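Local coordinates for hypothetical protein, GDSL-like Lipase/Acylhydrolase family protein (PDB 4M8K) that probably hydrolyses ester bonds as a putative GDSL-like lipase or acylhydrolase, its natural substrate not being established, at residues V23-D28 with E77-Y82; S29-Y34 with E62-R67; G131-D136 with M182-R187. All coordinates share one frame; numbering follows the deposited sequence.

Contact 1: V23-D28 with E77-Y82; sequences VSILGD and ERNNSY
With its CG anti to the backbone N (chi1 -172°), N79 swings its amide toward I25, whose CG2 is likewise anti to its own N; the two side chains lie slantwise to each other, and N79 OD1 ends 3.6 Å from I25 CB. S81 takes the other course, OG beside its backbone N (chi1 -62°), which sets that hydroxyl 3.6 Å from I25 CG2 and lets it donate to N79 OD1 at 2.7 Å. The amide is held at both ends, since N79 ND2 donates to S31 O. Replacing N79 by an alanine removes the amide, which would probably cost S81 OG its acceptor and S31 O this donor and open a gap against I25. G27 faces S81, and a CB there would clash with S81 OG, which is consistent with the close 4.1 Å between the CA atoms of G27 and S81. The axes of strands 23-27 and 77-81 run parallel, 2° apart. E77 N gives a nearly straight bond to V23 O (2.7 Å), I25 pairs through its N with R78 O and through its O with N80 N, and G27 N reaches N80 O at 3.0 Å. R78 N adds a weak bond to S24 OG, whose stronger partner is L109 O. Strand 22-27 continues into D28 and the serine loop that follows, as in the flavodoxin-like fold of GDSL hydrolases. Within the five-stranded parallel sheet, strand 75-81 is an outermost strand and 22-27 lies between it and 114-118; helix 64-71 covers the face bearing I25 and N79 through W65.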
loop_
_atom_site.group_PDB
_atom_site.type_symbol
_atom_site.label_atom_id
_atom_site.label_comp_id
_atom_site.label_asym_id
_atom_site.label_seq_id
_atom_site.Cartn_x
_atom_site.Cartn_y
_atom_site.Cartn_z
ATOM N N VAL A 23 2.752 13.086 -2.443
ATOM C CA VAL A 23 2.177 11.755 -2.182
ATOM C C VAL A 23 3.258 10.692 -2.333
ATOM O O VAL A 23 3.937 10.572 -3.379
ATOM C CB VAL A 23 0.974 11.451 -3.133
ATOM C CG1 VAL A 23 0.446 10.062 -2.909
ATOM C CG2 VAL A 23 -0.170 12.444 -2.940
ATOM N N SER A 24 3.397 9.900 -1.290
ATOM C CA SER A 24 4.177 8.696 -1.351
ATOM C C SER A 24 3.282 7.464 -1.147
ATOM O O SER A 24 2.234 7.532 -0.482
ATOM C CB SER A 24 5.281 8.758 -0.304
ATOM O OG SER A 24 6.371 9.599 -0.660
ATOM N N ILE A 25 3.707 6.341 -1.728
ATOM C CA ILE A 25 2.987 5.055 -1.676
ATOM C C ILE A 25 3.918 4.005 -1.070
ATOM O O ILE A 25 5.085 3.949 -1.449
ATOM C CB ILE A 25 2.561 4.639 -3.090
ATOM C CG1 ILE A 25 1.624 5.710 -3.690
ATOM C CG2 ILE A 25 1.834 3.292 -3.097
ATOM C CD1 ILE A 25 1.952 6.020 -5.123
ATOM N N LEU A 26 3.383 3.203 -0.131
ATOM C CA LEU A 26 4.028 1.998 0.402
ATOM C C LEU A 26 3.119 0.847 -0.009
ATOM O O LEU A 26 2.015 0.699 0.532
ATOM C CB LEU A 26 4.180 2.095 1.902
ATOM C CG LEU A 26 4.935 0.982 2.583
ATOM C CD1 LEU A 26 6.361 0.971 2.120
ATOM C CD2 LEU A 26 4.884 1.103 4.102
ATOM N N GLY A 27 3.527 0.112 -1.048
ATOM C CA GLY A 27 2.645 -0.853 -1.715
ATOM C C GLY A 27 3.272 -2.157 -2.100
ATOM O O GLY A 27 4.479 -2.448 -1.844
ATOM N N ASP A 28 2.426 -2.949 -2.732
ATOM C CA ASP A 28 2.774 -4.233 -3.295
ATOM C C ASP A 28 2.580 -4.187 -4.844
ATOM O O ASP A 28 2.602 -3.104 -5.422
ATOM C CB ASP A 28 1.978 -5.343 -2.605
ATOM C CG ASP A 28 0.464 -5.180 -2.762
ATOM O OD1 ASP A 28 -0.019 -4.570 -3.751
ATOM O OD2 ASP A 28 -0.252 -5.650 -1.858
ATOM N N GLU A 77 6.039 11.733 -4.688
ATOM C CA GLU A 77 7.300 11.850 -3.958
ATOM C C GLU A 77 8.026 10.495 -4.148
ATOM O O GLU A 77 9.015 10.418 -4.904
ATOM C CB GLU A 77 7.039 12.199 -2.509
ATOM C CG GLU A 77 8.244 12.180 -1.596
ATOM C CD GLU A 77 9.159 13.393 -1.759
ATOM O OE1 GLU A 77 8.881 14.251 -2.626
ATOM O OE2 GLU A 77 10.175 13.484 -1.037
ATOM N N ARG A 78 7.523 9.413 -3.533
ATOM C CA ARG A 78 8.160 8.130 -3.728
ATOM C C ARG A 78 7.093 7.084 -3.884
ATOM O O ARG A 78 6.188 7.021 -3.086
ATOM C CB ARG A 78 9.045 7.715 -2.547
ATOM C CG ARG A 78 10.333 8.511 -2.401
ATOM C CD ARG A 78 11.287 8.381 -3.612
ATOM N NE ARG A 78 12.551 9.010 -3.222
ATOM C CZ ARG A 78 13.493 8.427 -2.463
ATOM N NH1 ARG A 78 13.389 7.165 -2.044
ATOM N NH2 ARG A 78 14.577 9.124 -2.140
ATOM N N ASN A 79 7.260 6.231 -4.889
ATOM C CA ASN A 79 6.483 4.996 -5.000
ATOM C C ASN A 79 7.317 3.765 -4.566
ATOM O O ASN A 79 7.960 3.093 -5.401
ATOM C CB ASN A 79 5.942 4.821 -6.416
ATOM C CG ASN A 79 4.973 3.654 -6.508
ATOM O OD1 ASN A 79 4.661 3.040 -5.500
ATOM N ND2 ASN A 79 4.606 3.268 -7.735
ATOM N N ASN A 80 7.304 3.526 -3.268
ATOM C CA ASN A 80 7.965 2.352 -2.702
ATOM C C ASN A 80 7.016 1.172 -2.681
ATOM O O ASN A 80 6.406 0.854 -1.667
ATOM C CB ASN A 80 8.491 2.645 -1.297
ATOM C CG ASN A 80 9.515 1.633 -0.842
ATOM O OD1 ASN A 80 9.478 0.463 -1.253
ATOM N ND2 ASN A 80 10.432 2.066 0.004
ATOM N N SER A 81 6.909 0.523 -3.828
ATOM C CA SER A 81 6.042 -0.616 -4.022
ATOM C C SER A 81 6.867 -1.764 -4.560
ATOM O O SER A 81 7.801 -1.565 -5.317
ATOM C CB SER A 81 4.839 -0.285 -4.925
ATOM O OG SER A 81 3.984 0.739 -4.360
ATOM N N TYR A 82 6.485 -2.976 -4.137
ATOM C CA TYR A 82 7.293 -4.179 -4.238
ATOM C C TYR A 82 6.379 -5.394 -4.368
ATOM O O TYR A 82 5.672 -5.778 -3.427
ATOM C CB TYR A 82 8.171 -4.291 -3.004
ATOM C CG TYR A 82 9.356 -5.270 -3.054
ATOM C CD1 TYR A 82 9.224 -6.593 -3.485
ATOM C CD2 TYR A 82 10.617 -4.863 -2.625
ATOM C CE1 TYR A 82 10.320 -7.464 -3.518
ATOM C CE2 TYR A 82 11.708 -5.719 -2.660
ATOM C CZ TYR A 82 11.545 -7.029 -3.088
ATOM O OH TYR A 82 12.629 -7.883 -3.076
#

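Contact 2: S29-Y34 with E62-R67; sequences SYSTFY and ETWWYR. With ACT (acetate ion), chain C.
S31 meets both tryptophans at the start of helix 64-71, the three burying the most surface here. Chi1 of -61° sets its OG beside the backbone N, where W64 NE1 donates to it at 2.9 Å; the hydroxyl lies in the indole plane, though the bond is bent to 145°. Y30 O lies at the same edge. S31 O is 3.2 Å from W65 NE1 at an angle too poor for a bond, its donor being N79 ND2. That indole reaches the loop through water: NE1 donates to a molecule that donates to Y30 O and T32 O. The segment opens with S29, probably the nucleophile of this GDSL family, which follows strand 22-27, the first of the sheet in chain order; its N donates to OXT of an acetate, probably from the crystallisation liquor, that H205, N122 and G84 also bind, as expected if it marks the catalytic pocket. F33 CB sits at the W65 edge, 4.2 Å from CZ2, and F33 CD2 lies 3.7 Å from T63 CG2. T63 is the N-cap: its OG1 accepts weakly from Y66 N, bonds more strongly to V60 O and stands over W65, 3.2 Å above the ring plane and offset toward the rim.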
loop_
_atom_site.group_PDB
_atom_site.type_symbol
_atom_site.label_atom_id
_atom_site.label_comp_id
_atom_site.label_asym_id
_atom_site.label_seq_id
_atom_site.Cartn_x
_atom_site.Cartn_y
_atom_site.Cartn_z
ATOM N N SER A 29 2.380 -5.336 -5.493
ATOM C CA SER A 29 2.236 -5.374 -6.976
ATOM C C SER A 29 1.189 -4.411 -7.490
ATOM O O SER A 29 1.321 -3.914 -8.602
ATOM C CB SER A 29 1.808 -6.742 -7.484
ATOM O OG SER A 29 2.780 -7.754 -7.362
ATOM N N TYR A 30 0.119 -4.164 -6.707
ATOM C CA TYR A 30 -1.041 -3.390 -7.192
ATOM C C TYR A 30 -0.640 -1.920 -7.468
ATOM O O TYR A 30 -1.296 -1.203 -8.227
ATOM C CB TYR A 30 -2.209 -3.386 -6.190
ATOM C CG TYR A 30 -3.164 -4.574 -6.198
ATOM C CD1 TYR A 30 -2.726 -5.860 -6.425
ATOM C CD2 TYR A 30 -4.520 -4.388 -5.924
ATOM C CE1 TYR A 30 -3.612 -6.937 -6.420
ATOM C CE2 TYR A 30 -5.396 -5.440 -5.895
ATOM C CZ TYR A 30 -4.940 -6.728 -6.137
ATOM O OH TYR A 30 -5.833 -7.803 -6.163
ATOM N N SER A 31 0.454 -1.509 -6.847
ATOM C CA SER A 31 0.967 -0.134 -6.935
ATOM C C SER A 31 2.323 -0.060 -7.653
ATOM O O SER A 31 3.023 0.966 -7.590
ATOM C CB SER A 31 1.028 0.448 -5.515
ATOM O OG SER A 31 -0.267 0.474 -4.930
ATOM N N THR A 32 2.709 -1.138 -8.338
ATOM C CA THR A 32 3.976 -1.170 -9.064
ATOM C C THR A 32 3.798 -0.851 -10.536
ATOM O O THR A 32 2.737 -1.070 -11.104
ATOM C CB THR A 32 4.758 -2.531 -9.029
ATOM O OG1 THR A 32 4.004 -3.603 -9.652
ATOM C CG2 THR A 32 5.161 -2.877 -7.613
ATOM N N PHE A 33 4.861 -0.317 -11.129
ATOM C CA PHE A 33 5.041 -0.269 -12.594
ATOM C C PHE A 33 6.535 -0.172 -12.837
ATOM O O PHE A 33 7.226 0.684 -12.234
ATOM C CB PHE A 33 4.272 0.893 -13.295
ATOM C CG PHE A 33 3.987 0.617 -14.757
ATOM C CD1 PHE A 33 4.953 0.872 -15.717
ATOM C CD2 PHE A 33 2.758 0.080 -15.170
ATOM C CE1 PHE A 33 4.733 0.572 -17.060
ATOM C CE2 PHE A 33 2.503 -0.198 -16.504
ATOM C CZ PHE A 33 3.505 0.030 -17.465
ATOM N N TYR A 34 7.040 -1.080 -13.662
ATOM C CA TYR A 34 8.452 -1.081 -14.092
ATOM C C TYR A 34 8.979 0.317 -14.396
ATOM O O TYR A 34 8.372 1.065 -15.199
ATOM C CB TYR A 34 8.606 -1.992 -15.334
ATOM C CG TYR A 34 10.036 -2.300 -15.650
ATOM C CD1 TYR A 34 10.798 -3.087 -14.782
ATOM C CD2 TYR A 34 10.657 -1.783 -16.796
ATOM C CE1 TYR A 34 12.119 -3.351 -15.025
ATOM C CE2 TYR A 34 12.004 -2.070 -17.068
ATOM C CZ TYR A 34 12.714 -2.868 -16.171
ATOM O OH TYR A 34 14.035 -3.170 -16.366
ATOM N N GLU A 62 -2.265 4.300 -16.795
ATOM C CA GLU A 62 -3.451 3.516 -16.430
ATOM C C GLU A 62 -3.425 3.093 -14.967
ATOM O O GLU A 62 -4.434 2.618 -14.467
ATOM C CB GLU A 62 -3.555 2.261 -17.312
ATOM C CG GLU A 62 -3.850 2.535 -18.780
ATOM C CD GLU A 62 -3.384 1.450 -19.721
ATOM O OE1 GLU A 62 -2.592 0.567 -19.336
ATOM O OE2 GLU A 62 -3.841 1.468 -20.865
ATOM N N THR A 63 -2.288 3.218 -14.274
ATOM C CA THR A 63 -2.205 2.780 -12.860
ATOM C C THR A 63 -3.069 3.682 -11.960
ATOM O O THR A 63 -3.204 4.881 -12.255
ATOM C CB THR A 63 -0.745 2.744 -12.311
ATOM O OG1 THR A 63 -0.195 4.063 -12.262
ATOM C CG2 THR A 63 0.131 1.844 -13.199
ATOM N N TRP A 64 -3.561 3.146 -10.839
ATOM C CA TRP A 64 -4.464 3.877 -9.960
ATOM C C TRP A 64 -3.778 5.118 -9.428
ATOM O O TRP A 64 -4.404 6.156 -9.286
ATOM C CB TRP A 64 -4.999 3.013 -8.794
ATOM C CG TRP A 64 -3.989 2.683 -7.691
ATOM C CD1 TRP A 64 -3.210 1.600 -7.612
ATOM C CD2 TRP A 64 -3.702 3.479 -6.553
ATOM N NE1 TRP A 64 -2.428 1.633 -6.471
ATOM C CE2 TRP A 64 -2.689 2.813 -5.821
ATOM C CE3 TRP A 64 -4.162 4.736 -6.102
ATOM C CZ2 TRP A 64 -2.141 3.341 -4.636
ATOM C CZ3 TRP A 64 -3.643 5.242 -4.938
ATOM C CH2 TRP A 64 -2.599 4.560 -4.222
ATOM N N TRP A 65 -2.483 4.995 -9.098
ATOM C CA TRP A 65 -1.760 6.043 -8.350
ATOM C C TRP A 65 -1.309 7.195 -9.254
ATOM O O TRP A 65 -1.266 8.349 -8.813
ATOM C CB TRP A 65 -0.569 5.459 -7.508
ATOM C CG TRP A 65 0.304 4.586 -8.280
ATOM C CD1 TRP A 65 0.128 3.270 -8.485
ATOM C CD2 TRP A 65 1.388 4.988 -9.089
ATOM N NE1 TRP A 65 1.059 2.806 -9.390
ATOM C CE2 TRP A 65 1.861 3.846 -9.751
ATOM C CE3 TRP A 65 2.034 6.211 -9.311
ATOM C CZ2 TRP A 65 2.963 3.879 -10.623
ATOM C CZ3 TRP A 65 3.154 6.241 -10.174
ATOM C CH2 TRP A 65 3.600 5.073 -10.793
ATOM N N TYR A 66 -0.903 6.859 -10.482
ATOM C CA TYR A 66 -0.516 7.828 -11.481
ATOM C C TYR A 66 -1.734 8.675 -11.820
ATOM O O TYR A 66 -1.656 9.912 -11.878
ATOM C CB TYR A 66 0.031 7.148 -12.723
ATOM C CG TYR A 66 0.550 8.131 -13.723
ATOM C CD1 TYR A 66 -0.321 8.853 -14.522
ATOM C CD2 TYR A 66 1.921 8.359 -13.861
ATOM C CE1 TYR A 66 0.154 9.760 -15.424
ATOM C CE2 TYR A 66 2.407 9.269 -14.773
ATOM C CZ TYR A 66 1.509 9.966 -15.540
ATOM O OH TYR A 66 1.951 10.897 -16.419
ATOM N N ARG A 67 -2.869 8.001 -11.984
ATOM C CA ARG A 67 -4.144 8.645 -12.221
ATOM C C ARG A 67 -4.492 9.524 -11.075
ATOM O O ARG A 67 -4.809 10.705 -11.254
ATOM C CB ARG A 67 -5.254 7.615 -12.446
ATOM C CG ARG A 67 -5.223 6.966 -13.823
ATOM C CD ARG A 67 -6.386 5.982 -13.973
ATOM N NE ARG A 67 -7.710 6.593 -13.749
ATOM C CZ ARG A 67 -8.463 7.127 -14.714
ATOM N NH1 ARG A 67 -8.045 7.168 -15.966
ATOM N NH2 ARG A 67 -9.628 7.623 -14.424
HETATM C C ACT C . 0.949 -8.766 -5.152
HETATM O O ACT C . 1.138 -9.318 -6.248
HETATM O OXT ACT C . 1.890 -8.219 -4.576
HETATM C CH3 ACT C . -0.406 -8.718 -4.511
HETATM O O HOH W 1 0.291 0.029 -10.174
#

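Contact 3: G131-D136 with M182-R187; sequences GAYQYD and MDEICR
The nearest CA atoms across the segments are those of Y133 and I185, 7.9 Å apart, so that side chains and one water span the distance. Segment 131-136 is an irregular, rather extended loop, and G131 has a positive phi, which favours glycine; segment 182-187 is regular helix, with C186 N bonded to M182 O and R187 N to D183 O. From the loop, Y133 points its ring at the helix. I185 CG1 meets the ring at its edge, close to the plane, 3.8 Å from Y133 CD1, an apolar contact. E184 CG comes equally near to Y133 CE1, and the carboxylate stands almost square to the ring, the planes 78° apart. E184 bends at chi2 (61°), which turns its carboxylate along the helix toward R187. There the guanidinium grips it side-on, NE to OE1 at 3.2 Å and NH2 to OE2 at 3.0 Å, both nitrogens coming from above the carboxylate plane. A water joins this pair to the loop, donating to E184 OE2 at 2.6 Å and lying 2.5 Å from Y135 OH. The Y135 ring stacks on H188, one turn after E184. The contact joins the loop between helices 121-126 and 146-160 to helix 176-189, with Y133 touching R147 and I185 packing on F150, both of helix 146-160.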
loop_
_atom_site.group_PDB
_atom_site.type_symbol
_atom_site.label_atom_id
_atom_site.label_comp_id
_atom_site.label_asym_id
_atom_site.label_seq_id
_atom_site.Cartn_x
_atom_site.Cartn_y
_atom_site.Cartn_z
ATOM N N GLY A 131 -1.788 -13.812 14.415
ATOM C CA GLY A 131 -1.295 -13.391 15.713
ATOM C C GLY A 131 -2.304 -12.588 16.504
ATOM O O GLY A 131 -3.501 -12.691 16.252
ATOM N N ALA A 132 -1.793 -11.763 17.416
ATOM C CA ALA A 132 -2.613 -10.965 18.338
ATOM C C ALA A 132 -2.462 -9.481 18.085
ATOM O O ALA A 132 -1.397 -9.000 17.664
ATOM C CB ALA A 132 -2.223 -11.283 19.768
ATOM N N TYR A 133 -3.535 -8.735 18.296
ATOM C CA TYR A 133 -3.435 -7.289 18.329
ATOM C C TYR A 133 -2.389 -6.937 19.357
ATOM O O TYR A 133 -2.308 -7.569 20.397
ATOM C CB TYR A 133 -4.760 -6.647 18.706
ATOM C CG TYR A 133 -5.801 -6.917 17.669
ATOM C CD1 TYR A 133 -5.734 -6.280 16.439
ATOM C CD2 TYR A 133 -6.821 -7.858 17.882
ATOM C CE1 TYR A 133 -6.673 -6.510 15.467
ATOM C CE2 TYR A 133 -7.758 -8.133 16.879
ATOM C CZ TYR A 133 -7.690 -7.439 15.679
ATOM O OH TYR A 133 -8.614 -7.649 14.660
ATOM N N GLN A 134 -1.550 -5.968 19.040
ATOM C CA GLN A 134 -0.381 -5.659 19.832
ATOM C C GLN A 134 0.019 -4.228 19.586
ATOM O O GLN A 134 0.518 -3.850 18.500
ATOM C CB GLN A 134 0.785 -6.630 19.509
ATOM C CG GLN A 134 2.035 -6.400 20.369
ATOM C CD GLN A 134 3.178 -7.421 20.143
ATOM O OE1 GLN A 134 3.119 -8.298 19.289
ATOM N NE2 GLN A 134 4.227 -7.269 20.907
ATOM N N TYR A 135 -0.090 -3.404 20.626
ATOM C CA TYR A 135 0.136 -1.974 20.460
ATOM C C TYR A 135 1.434 -1.411 21.095
ATOM O O TYR A 135 1.628 -0.207 21.175
ATOM C CB TYR A 135 -1.124 -1.264 20.985
ATOM C CG TYR A 135 -2.365 -1.703 20.222
ATOM C CD1 TYR A 135 -2.543 -1.338 18.911
ATOM C CD2 TYR A 135 -3.328 -2.542 20.797
ATOM C CE1 TYR A 135 -3.664 -1.739 18.206
ATOM C CE2 TYR A 135 -4.470 -2.954 20.097
ATOM C CZ TYR A 135 -4.640 -2.545 18.795
ATOM O OH TYR A 135 -5.740 -2.928 18.051
ATOM N N ASP A 136 2.344 -2.283 21.522
ATOM C CA ASP A 136 3.666 -1.877 21.989
ATOM C C ASP A 136 4.490 -3.139 22.199
ATOM O O ASP A 136 3.931 -4.251 22.204
ATOM C CB ASP A 136 3.600 -1.050 23.288
ATOM C CG ASP A 136 4.627 0.122 23.294
ATOM O OD1 ASP A 136 5.814 -0.052 22.849
ATOM O OD2 ASP A 136 4.261 1.220 23.760
HETATM N N MSE A 182 -7.120 -5.080 9.704
HETATM C CA MSE A 182 -6.679 -3.736 9.225
HETATM C C MSE A 182 -7.693 -2.672 9.638
HETATM O O MSE A 182 -7.318 -1.573 10.038
HETATM C CB MSE A 182 -6.450 -3.727 7.720
HETATM C CG MSE A 182 -5.081 -4.275 7.476
HETATM SE SE MSE A 182 -4.420 -4.064 5.640
HETATM C CE MSE A 182 -5.864 -4.978 4.677
ATOM N N ASP A 183 -8.982 -2.994 9.632
ATOM C CA ASP A 183 -9.968 -1.964 9.942
ATOM C C ASP A 183 -9.904 -1.613 11.415
ATOM O O ASP A 183 -9.942 -0.452 11.781
ATOM C CB ASP A 183 -11.369 -2.406 9.551
ATOM C CG ASP A 183 -12.315 -1.230 9.420
ATOM O OD1 ASP A 183 -12.043 -0.281 8.705
ATOM O OD2 ASP A 183 -13.335 -1.222 10.050
ATOM N N GLU A 184 -9.808 -2.633 12.248
ATOM C CA GLU A 184 -9.684 -2.445 13.700
ATOM C C GLU A 184 -8.404 -1.670 14.090
ATOM O O GLU A 184 -8.410 -0.772 14.938
ATOM C CB GLU A 184 -9.676 -3.802 14.398
ATOM C CG GLU A 184 -9.297 -3.741 15.880
ATOM C CD GLU A 184 -10.256 -2.904 16.721
ATOM O OE1 GLU A 184 -11.285 -2.402 16.216
ATOM O OE2 GLU A 184 -10.001 -2.747 17.926
ATOM N N ILE A 185 -7.289 -2.055 13.489
ATOM C CA ILE A 185 -6.017 -1.407 13.773
ATOM C C ILE A 185 -5.975 0.026 13.224
ATOM O O ILE A 185 -5.483 0.924 13.949
ATOM C CB ILE A 185 -4.805 -2.270 13.255
ATOM C CG1 ILE A 185 -4.778 -3.610 13.980
ATOM C CG2 ILE A 185 -3.491 -1.557 13.491
ATOM C CD1 ILE A 185 -3.891 -4.652 13.352
ATOM N N CYS A 186 -6.480 0.275 11.999
ATOM C CA CYS A 186 -6.673 1.635 11.524
ATOM C C CYS A 186 -7.491 2.467 12.504
ATOM O O CYS A 186 -7.123 3.602 12.830
ATOM C CB CYS A 186 -7.385 1.660 10.201
ATOM S SG CYS A 186 -6.296 1.136 8.831
ATOM N N ARG A 187 -8.575 1.905 12.997
ATOM C CA ARG A 187 -9.406 2.625 14.012
ATOM C C ARG A 187 -8.600 2.930 15.301
ATOM O O ARG A 187 -8.667 4.052 15.851
ATOM C CB ARG A 187 -10.689 1.843 14.304
ATOM C CG ARG A 187 -11.610 2.531 15.362
ATOM C CD ARG A 187 -12.268 1.603 16.416
ATOM N NE ARG A 187 -11.305 0.709 17.099
ATOM C CZ ARG A 187 -10.525 1.058 18.124
ATOM N NH1 ARG A 187 -10.593 2.270 18.641
ATOM N NH2 ARG A 187 -9.676 0.183 18.660
HETATM O O HOH W 2 -7.902 -3.578 19.205
#

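Contacts 1 and 2 form one continuous piece of the core, their centres 10 Å apart. Along the chain, strand 22-27 leads into the loop 29-34, then helix 64-71, then strand 75-81, so contact 2 falls within the span that contact 1 closes. They meet where I25 CD1 packs on W65 CB and S81 OG lies against S31 CB. Contact 3 comes later in the chain and lies apart, its centre about 22 Å from that of contact 1 and 27 Å from that of contact 2; contacts 2 and 3 lie on opposite sides of the chain's centre. The first two thus build the sheet edge and the probable active-site loop, whereas contact 3 joins an outlying loop to helix 176-189.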